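Local coordinates for uncharacterized protein (Parabacteroides merdae, PDB 4R7F), which is of unknown function but folds into three immunoglobulin-like beta-sandwich domains, the first probably related to plug proteins of the type 9 secretion system, at residues L101-N105 with D106-F110; F172-T175 with Y176-T179. One frame throughout, in Å; residues are numbered along the deposited sequence.

Contact 1: residues L101-N105 with D106-F110; sequences LLLPN and DDVQF
Asn105 OD1 takes two backbone N-H groups at once, Asp107 N at 2.8 Å and Val108 N at 2.9 Å, and the two donors come from opposite faces of the amide plane. The side chain reaches them because its CG sits between its own N and carbonyl carbon (chi1 57°), which brings OD1 within bonding distance of both N-H groups. Its other end is held too: ND2 gives a bond of 2.7 Å to Leu102 O, fixing which way round the amide lies. The backbone joins in, Asn105 N donating to Val108 O, while Gln109 NE2 returns to Asn105 O in an almost straight bond (175°) that lies in the carbonyl plane. The bond from Asp107 N, two residues on, to Asn105 OD1 defines an Asx turn, by which the chain leaves strand 96-103 of an immunoglobulin-like sandwich for strand 109-110, paired with strand 75-76. Behind it, a cis peptide precedes Pro104, whose CB rests 4.0 Å from Phe110 CE2, the two side chains crossing at about a right angle. Leu103 CB meets Phe110 CZ, and Leu103 CD2 lies 4.2 Å from Val108 CB. Farther out, Tyr55 touches Leu103, Asn105 and Val108.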
loop_
_atom_site.group_PDB
_atom_site.type_symbol
_atom_site.label_atom_id
_atom_site.label_comp_id
_atom_site.label_asym_id
_atom_site.label_seq_id
_atom_site.Cartn_x
_atom_site.Cartn_y
_atom_site.Cartn_z
ATOM N N LEU A 101 24.431 -8.091 10.525
ATOM C CA LEU A 101 24.617 -9.391 9.918
ATOM C C LEU A 101 23.596 -9.485 8.809
ATOM O O LEU A 101 22.392 -9.330 9.053
ATOM C CB LEU A 101 24.367 -10.488 10.950
ATOM C CG LEU A 101 24.282 -11.927 10.452
ATOM C CD1 LEU A 101 25.619 -12.397 9.907
ATOM C CD2 LEU A 101 23.870 -12.817 11.592
ATOM N N LEU A 102 24.080 -9.683 7.589
ATOM C CA LEU A 102 23.221 -9.980 6.461
ATOM C C LEU A 102 23.245 -11.483 6.179
ATOM O O LEU A 102 24.298 -12.136 6.259
ATOM C CB LEU A 102 23.688 -9.226 5.234
ATOM C CG LEU A 102 23.804 -7.725 5.422
ATOM C CD1 LEU A 102 24.257 -7.078 4.124
ATOM C CD2 LEU A 102 22.477 -7.158 5.881
ATOM N N LEU A 103 22.079 -12.020 5.850
ATOM C CA LEU A 103 21.952 -13.402 5.456
ATOM C C LEU A 103 21.028 -13.546 4.252
ATOM O O LEU A 103 20.031 -12.858 4.153
ATOM C CB LEU A 103 21.377 -14.194 6.601
ATOM C CG LEU A 103 22.320 -14.473 7.762
ATOM C CD1 LEU A 103 21.529 -14.859 9.006
ATOM C CD2 LEU A 103 23.291 -15.574 7.391
ATOM N N PRO A 104 21.360 -14.444 3.320
ATOM C CA PRO A 104 22.593 -15.214 3.289
ATOM C C PRO A 104 23.786 -14.296 2.964
ATOM O O PRO A 104 23.595 -13.152 2.532
ATOM C CB PRO A 104 22.355 -16.182 2.141
ATOM C CG PRO A 104 21.547 -15.363 1.195
ATOM C CD PRO A 104 20.571 -14.651 2.097
ATOM N N ASN A 105 25.000 -14.782 3.189
ATOM C CA ASN A 105 26.185 -13.980 2.924
ATOM C C ASN A 105 27.284 -14.887 2.363
ATOM O O ASN A 105 26.991 -16.002 1.934
ATOM C CB ASN A 105 26.598 -13.228 4.202
ATOM C CG ASN A 105 26.857 -14.155 5.378
ATOM O OD1 ASN A 105 27.444 -15.217 5.222
ATOM N ND2 ASN A 105 26.416 -13.760 6.565
ATOM N N ASP A 106 28.529 -14.410 2.351
ATOM C CA ASP A 106 29.665 -15.193 1.816
ATOM C C ASP A 106 29.988 -16.442 2.656
ATOM O O ASP A 106 30.557 -17.392 2.132
ATOM C CB ASP A 106 30.950 -14.329 1.697
ATOM C CG ASP A 106 30.984 -13.461 0.440
ATOM O OD1 ASP A 106 30.007 -13.447 -0.330
ATOM O OD2 ASP A 106 32.002 -12.773 0.224
ATOM N N ASP A 107 29.641 -16.427 3.944
ATOM C CA ASP A 107 29.954 -17.520 4.876
ATOM C C ASP A 107 28.833 -18.551 5.014
ATOM O O ASP A 107 29.101 -19.703 5.388
ATOM C CB ASP A 107 30.193 -16.962 6.292
ATOM C CG ASP A 107 31.409 -16.041 6.389
ATOM O OD1 ASP A 107 32.303 -16.078 5.506
ATOM O OD2 ASP A 107 31.458 -15.275 7.376
ATOM N N VAL A 108 27.580 -18.109 4.818
ATOM C CA VAL A 108 26.396 -18.964 4.966
ATOM C C VAL A 108 25.365 -18.693 3.884
ATOM O O VAL A 108 24.947 -17.544 3.661
ATOM C CB VAL A 108 25.704 -18.805 6.327
ATOM C CG1 VAL A 108 24.536 -19.782 6.436
ATOM C CG2 VAL A 108 26.697 -19.052 7.452
ATOM N N GLN A 109 24.975 -19.764 3.200
ATOM C CA GLN A 109 23.855 -19.737 2.277
ATOM C C GLN A 109 22.917 -20.866 2.673
ATOM O O GLN A 109 23.328 -21.810 3.349
ATOM C CB GLN A 109 24.306 -19.912 0.831
ATOM C CG GLN A 109 25.521 -19.090 0.420
ATOM C CD GLN A 109 26.822 -19.787 0.729
ATOM O OE1 GLN A 109 26.989 -20.983 0.463
ATOM N NE2 GLN A 109 27.753 -19.047 1.324
ATOM N N PHE A 110 21.655 -20.747 2.270
ATOM C CA PHE A 110 20.635 -21.701 2.666
ATOM C C PHE A 110 20.343 -22.656 1.524
ATOM O O PHE A 110 20.350 -22.261 0.368
ATOM C CB PHE A 110 19.350 -20.971 3.052
ATOM C CG PHE A 110 19.552 -19.909 4.092
ATOM C CD1 PHE A 110 19.882 -20.248 5.374
ATOM C CD2 PHE A 110 19.411 -18.571 3.772
ATOM C CE1 PHE A 110 20.087 -19.277 6.329
ATOM C CE2 PHE A 110 19.585 -17.600 4.726
ATOM C CZ PHE A 110 19.937 -17.955 6.005
#

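Contact 2: residues F172-T175 with Y176-T179; sequences FPIT and YPQT
Tyr176, which packs against Thr175 just before it, uses its carbonyl O to accept Thr179 N at 3.2 Å, and so closes the first turn of the short helix 177-180. No hydrogen bond runs between 172-175 and 176-179; beyond the chain itself their contact is van der Waals packing. Thr175 and Tyr176 run side by side, pointing the same way. The methyl CG2 of Thr175 is anti to its own N and therefore lies beside the carbonyl carbon, where it comes within 3.7 Å of Tyr176 CE2. The ring answers from its own side: with CG anti to the carbonyl carbon (chi1 -65°), it is folded back beside its backbone N, and Tyr176 CG comes to 3.6 Å from Thr175 C. Pro177 packs back on the two residues before Tyr176. Its CD stands 3.4 Å from Ile174 O and also 3.4 Å from Thr175 O, so this one ring carbon lies close to two successive carbonyl oxygens. Ile174 completes the packing with one branch, CG2, which lies 3.9 Å from Pro177 N and 4.1 Å from Pro177 CB. Beyond these residues, Ile174 also touches Ile391 of strand 389-397, while Pro177 packs on Ile203 of strand 202-204; Gln199 NE2 bonds to Gln178 O. Thr175 and Tyr176 are, by contrast, exposed. With Tyr176 at the N-cap position and a proline directly after it, the segment illustrates a familiar helix start: the first residue of a helix needs no N-H donor, and a proline disfavours helical geometry in the residue before it, consistent with the non-helical backbone of Tyr176, here in a loop that follows strand 160-168 of an immunoglobulin-like sandwich.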
loop_
_atom_site.group_PDB
_atom_site.type_symbol
_atom_site.label_atom_id
_atom_site.label_comp_id
_atom_site.label_asym_id
_atom_site.label_seq_id
_atom_site.Cartn_x
_atom_site.Cartn_y
_atom_site.Cartn_z
ATOM N N PHE A 172 1.909 -25.958 -9.089
ATOM C CA PHE A 172 2.463 -26.764 -7.998
ATOM C C PHE A 172 1.351 -27.621 -7.405
ATOM O O PHE A 172 0.896 -27.376 -6.301
ATOM C CB PHE A 172 3.134 -25.880 -6.939
ATOM C CG PHE A 172 4.016 -26.636 -5.990
ATOM C CD1 PHE A 172 5.310 -26.991 -6.360
ATOM C CD2 PHE A 172 3.543 -27.025 -4.729
ATOM C CE1 PHE A 172 6.126 -27.702 -5.492
ATOM C CE2 PHE A 172 4.362 -27.732 -3.862
ATOM C CZ PHE A 172 5.649 -28.075 -4.241
ATOM N N PRO A 173 0.884 -28.617 -8.172
ATOM C CA PRO A 173 -0.282 -29.359 -7.727
ATOM C C PRO A 173 0.005 -30.025 -6.400
ATOM O O PRO A 173 1.146 -30.416 -6.146
ATOM C CB PRO A 173 -0.495 -30.373 -8.847
ATOM C CG PRO A 173 0.092 -29.714 -10.065
ATOM C CD PRO A 173 1.312 -29.042 -9.517
ATOM N N ILE A 174 -1.003 -30.046 -5.532
ATOM C CA ILE A 174 -0.912 -30.694 -4.217
ATOM C C ILE A 174 -2.132 -31.588 -4.029
ATOM O O ILE A 174 -3.264 -31.105 -3.961
ATOM C CB ILE A 174 -0.880 -29.660 -3.078
ATOM C CG1 ILE A 174 0.372 -28.809 -3.158
ATOM C CG2 ILE A 174 -0.902 -30.337 -1.727
ATOM C CD1 ILE A 174 0.203 -27.466 -2.479
ATOM N N THR A 175 -1.907 -32.893 -3.960
ATOM C CA THR A 175 -3.009 -33.851 -3.940
ATOM C C THR A 175 -3.945 -33.709 -2.731
ATOM O O THR A 175 -5.145 -33.642 -2.922
ATOM C CB THR A 175 -2.499 -35.291 -4.045
ATOM O OG1 THR A 175 -1.510 -35.365 -5.084
ATOM C CG2 THR A 175 -3.635 -36.219 -4.373
ATOM N N TYR A 176 -3.396 -33.599 -1.515
ATOM C CA TYR A 176 -4.199 -33.534 -0.295
ATOM C C TYR A 176 -3.802 -32.320 0.538
ATOM O O TYR A 176 -3.173 -32.431 1.570
ATOM C CB TYR A 176 -4.048 -34.805 0.559
ATOM C CG TYR A 176 -4.570 -36.100 -0.051
ATOM C CD1 TYR A 176 -5.920 -36.494 0.073
ATOM C CD2 TYR A 176 -3.692 -36.950 -0.719
ATOM C CE1 TYR A 176 -6.355 -37.681 -0.484
ATOM C CE2 TYR A 176 -4.106 -38.139 -1.256
ATOM C CZ TYR A 176 -5.421 -38.508 -1.149
ATOM O OH TYR A 176 -5.747 -39.720 -1.719
ATOM N N PRO A 177 -4.218 -31.144 0.115
ATOM C CA PRO A 177 -3.809 -29.957 0.848
ATOM C C PRO A 177 -4.410 -29.827 2.238
ATOM O O PRO A 177 -3.874 -29.084 3.068
ATOM C CB PRO A 177 -4.272 -28.800 -0.053
ATOM C CG PRO A 177 -5.338 -29.372 -0.877
ATOM C CD PRO A 177 -5.010 -30.829 -1.073
ATOM N N GLN A 178 -5.485 -30.552 2.516
ATOM C CA GLN A 178 -6.142 -30.417 3.815
ATOM C C GLN A 178 -5.236 -31.047 4.896
ATOM O O GLN A 178 -5.268 -30.673 6.068
ATOM C CB GLN A 178 -7.565 -31.013 3.780
ATOM C CG GLN A 178 -7.677 -32.466 3.333
ATOM C CD GLN A 178 -7.792 -32.672 1.815
ATOM O OE1 GLN A 178 -6.832 -32.519 1.066
ATOM N NE2 GLN A 178 -8.957 -33.064 1.373
ATOM N N THR A 179 -4.381 -31.954 4.455
ATOM C CA THR A 179 -3.439 -32.668 5.313
ATOM C C THR A 179 -2.033 -32.113 5.162
ATOM O O THR A 179 -1.330 -32.005 6.127
ATOM C CB THR A 179 -3.282 -34.156 4.881
ATOM O OG1 THR A 179 -4.490 -34.647 4.316
ATOM C CG2 THR A 179 -2.919 -35.001 6.045
#

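In the fold
Contacts 1 and 2 follow one another along the chain and do not touch: their centres are 32 Å apart and their nearest atoms about 16 Å. Contact 1 turns the chain between two strands, a polar side chain gripping backbone N-H groups, whereas contact 2 leads a loop into a short helix that starts with a proline. Contact 2 lies farther out, its centre about 30 Å from that of the chain against about 21 Å for contact 1. A bound magnesium ion lies about 13 Å from the side chain of Gln178, too far for that side chain to be a ligand; the magnesium ligands Glu223, Asp269, Asp271 and Gln371 belong to neither contact. The second subunit of the assembly touches neither.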